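Local coordinates for protein D-isomer specific 2-hydroxyacid dehydrogenase NAD-binding (PDB 4XA8) that probably acts as an NAD(P)-dependent oxidoreductase of the D-isomer specific 2-hydroxyacid dehydrogenase family, and binds NADPH, at residues R53-W58 with G63-F68. Numbering follows the deposited sequence.
Sequences RYALVW and GFFARF
Phe65 turns the edge of its ring to the strand, overlapping Ala55 and Val57 at once: CE1 lies 4.0 Å from Ala55 CB, and the neighbouring ring atom CZ lies 4.0 Å from Val57 CG2. Both methyls sit near the ring plane, so this is an edge contact and not a stack. Val57 uses its second branch as well, CG1 approaching Phe64 CE2 to 3.9 Å at an oblique angle to that ring. Chi1 of -58° aims CG1 at Phe64 and CG2 at Phe65. Phe64 carries CG anti to its backbone N (chi1 178°), which brings its ring to the same strand as that of Phe65, and Phe64 CD2 stands 4.1 Å above one face of Phe65, toward the rim. On the Phe64 ring, Phe68 CE2 stands 3.5 Å above one face.

Backbone bonds from Ala66 N to Gly63 O (3.2 Å), Arg67 N to Phe64 O and Phe68 N to Phe65 O hold the short turn around the 3-10 segment 65-67, and Asp89 accepts a hydrogen bond from Phe65 N. The other sheet face has Tyr54 and Leu56 against helix 290-306. The rings of Phe64 and Phe65, in the connection to strand 73-76, thus pack on Ala55 and Val57 of the central strand 52-57 of a five-stranded parallel sheet, as in the flavodoxin-like substrate-binding domain of D-2-hydroxyacid dehydrogenases.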
loop_
_atom_site.group_PDB
_atom_site.type_symbol
_atom_site.label_atom_id
_atom_site.label_comp_id
_atom_site.label_asym_id
_atom_site.label_seq_id
_atom_site.Cartn_x
_atom_site.Cartn_y
_atom_site.Cartn_z
ATOM N N ARG A 53 7.351 -27.239 30.796
ATOM C CA ARG A 53 7.013 -28.383 29.961
ATOM C C ARG A 53 6.675 -28.015 28.519
ATOM O O ARG A 53 6.639 -28.877 27.642
ATOM C CB ARG A 53 5.875 -29.152 30.616
ATOM C CG ARG A 53 6.292 -29.759 31.945
ATOM C CD ARG A 53 5.098 -30.303 32.688
ATOM N NE ARG A 53 4.713 -31.629 32.217
ATOM C CZ ARG A 53 3.695 -32.337 32.705
ATOM N NH1 ARG A 53 2.932 -31.849 33.680
ATOM N NH2 ARG A 53 3.425 -33.535 32.202
ATOM N N TYR A 54 6.473 -26.733 28.272
ATOM C CA TYR A 54 6.157 -26.255 26.934
ATOM C C TYR A 54 7.045 -25.054 26.635
ATOM O O TYR A 54 7.333 -24.264 27.539
ATOM C CB TYR A 54 4.663 -25.910 26.858
ATOM C CG TYR A 54 3.797 -26.743 27.799
ATOM C CD1 TYR A 54 3.503 -28.084 27.526
ATOM C CD2 TYR A 54 3.316 -26.203 28.989
ATOM C CE1 TYR A 54 2.728 -28.840 28.389
ATOM C CE2 TYR A 54 2.552 -26.955 29.870
ATOM C CZ TYR A 54 2.266 -28.268 29.565
ATOM O OH TYR A 54 1.518 -28.999 30.447
ATOM N N ALA A 55 7.511 -24.957 25.388
ATOM C CA ALA A 55 8.301 -23.817 24.911
ATOM C C ALA A 55 7.704 -23.218 23.635
ATOM O O ALA A 55 7.509 -23.920 22.643
ATOM C CB ALA A 55 9.750 -24.255 24.683
ATOM N N LEU A 56 7.395 -21.922 23.696
ATOM C CA LEU A 56 6.930 -21.151 22.553
ATOM C C LEU A 56 8.048 -20.203 22.173
ATOM O O LEU A 56 8.391 -19.311 22.941
ATOM C CB LEU A 56 5.667 -20.374 22.942
ATOM C CG LEU A 56 5.094 -19.384 21.921
ATOM C CD1 LEU A 56 4.670 -20.159 20.699
ATOM C CD2 LEU A 56 3.925 -18.642 22.564
ATOM N N VAL A 57 8.653 -20.417 21.013
ATOM C CA VAL A 57 9.924 -19.771 20.714
ATOM C C VAL A 57 10.101 -19.296 19.275
ATOM O O VAL A 57 9.513 -19.857 18.325
ATOM C CB VAL A 57 11.122 -20.713 21.008
ATOM C CG1 VAL A 57 11.148 -21.188 22.442
ATOM C CG2 VAL A 57 11.101 -21.897 20.059
ATOM N N TRP A 58 10.954 -18.276 19.118
ATOM C CA TRP A 58 11.538 -17.941 17.821
ATOM C C TRP A 58 13.079 -17.797 17.936
ATOM O O TRP A 58 13.593 -16.979 18.702
ATOM C CB TRP A 58 10.912 -16.678 17.240
ATOM C CG TRP A 58 11.408 -16.340 15.872
ATOM C CD1 TRP A 58 12.417 -15.465 15.561
ATOM C CD2 TRP A 58 10.964 -16.893 14.625
ATOM N NE1 TRP A 58 12.588 -15.403 14.200
ATOM C CE2 TRP A 58 11.724 -16.281 13.601
ATOM C CE3 TRP A 58 10.003 -17.853 14.273
ATOM C CZ2 TRP A 58 11.540 -16.584 12.241
ATOM C CZ3 TRP A 58 9.820 -18.156 12.920
ATOM C CH2 TRP A 58 10.586 -17.522 11.923
ATOM N N GLY A 63 21.710 -23.620 22.971
ATOM C CA GLY A 63 21.649 -24.282 24.277
ATOM C C GLY A 63 20.406 -23.977 25.105
ATOM O O GLY A 63 20.268 -24.482 26.202
ATOM N N PHE A 64 19.465 -23.186 24.571
ATOM C CA PHE A 64 18.289 -22.789 25.348
ATOM C C PHE A 64 17.464 -23.995 25.842
ATOM O O PHE A 64 17.055 -24.061 27.016
ATOM C CB PHE A 64 17.421 -21.856 24.512
ATOM C CG PHE A 64 16.161 -21.407 25.187
ATOM C CD1 PHE A 64 16.183 -20.425 26.176
ATOM C CD2 PHE A 64 14.936 -21.929 24.801
ATOM C CE1 PHE A 64 14.991 -19.985 26.752
ATOM C CE2 PHE A 64 13.757 -21.483 25.380
ATOM C CZ PHE A 64 13.786 -20.503 26.343
ATOM N N PHE A 65 17.234 -24.966 24.978
ATOM C CA PHE A 65 16.329 -26.045 25.369
ATOM C C PHE A 65 16.938 -26.952 26.414
ATOM O O PHE A 65 16.193 -27.673 27.080
ATOM C CB PHE A 65 15.909 -26.903 24.174
ATOM C CG PHE A 65 15.084 -26.172 23.169
ATOM C CD1 PHE A 65 13.809 -25.725 23.495
ATOM C CD2 PHE A 65 15.574 -25.947 21.885
ATOM C CE1 PHE A 65 13.039 -25.047 22.572
ATOM C CE2 PHE A 65 14.803 -25.262 20.956
ATOM C CZ PHE A 65 13.537 -24.824 21.301
ATOM N N ALA A 66 18.264 -26.902 26.582
ATOM C CA ALA A 66 18.920 -27.771 27.547
ATOM C C ALA A 66 18.591 -27.339 28.951
ATOM O O ALA A 66 18.852 -28.080 29.901
ATOM C CB ALA A 66 20.422 -27.787 27.357
ATOM N N ARG A 67 18.052 -26.150 29.098
ATOM C CA ARG A 67 17.625 -25.667 30.401
ATOM C C ARG A 67 16.432 -26.436 30.971
ATOM O O ARG A 67 16.137 -26.303 32.151
ATOM C CB ARG A 67 17.176 -24.198 30.310
ATOM C CG ARG A 67 18.248 -23.141 30.069
ATOM C CD ARG A 67 17.484 -21.858 29.722
ATOM N NE ARG A 67 18.304 -20.663 29.541
ATOM C CZ ARG A 67 18.697 -19.849 30.516
ATOM N NH1 ARG A 67 18.387 -20.102 31.777
ATOM N NH2 ARG A 67 19.442 -18.788 30.227
ATOM N N PHE A 68 15.692 -27.162 30.118
ATOM C CA PHE A 68 14.343 -27.627 30.462
ATOM C C PHE A 68 14.267 -29.118 30.221
ATOM O O PHE A 68 13.803 -29.548 29.162
ATOM C CB PHE A 68 13.312 -26.865 29.585
ATOM C CG PHE A 68 13.509 -25.369 29.596
ATOM C CD1 PHE A 68 13.331 -24.654 30.764
ATOM C CD2 PHE A 68 13.882 -24.683 28.440
ATOM C CE1 PHE A 68 13.524 -23.284 30.793
ATOM C CE2 PHE A 68 14.089 -23.323 28.470
ATOM C CZ PHE A 68 13.902 -22.614 29.643
#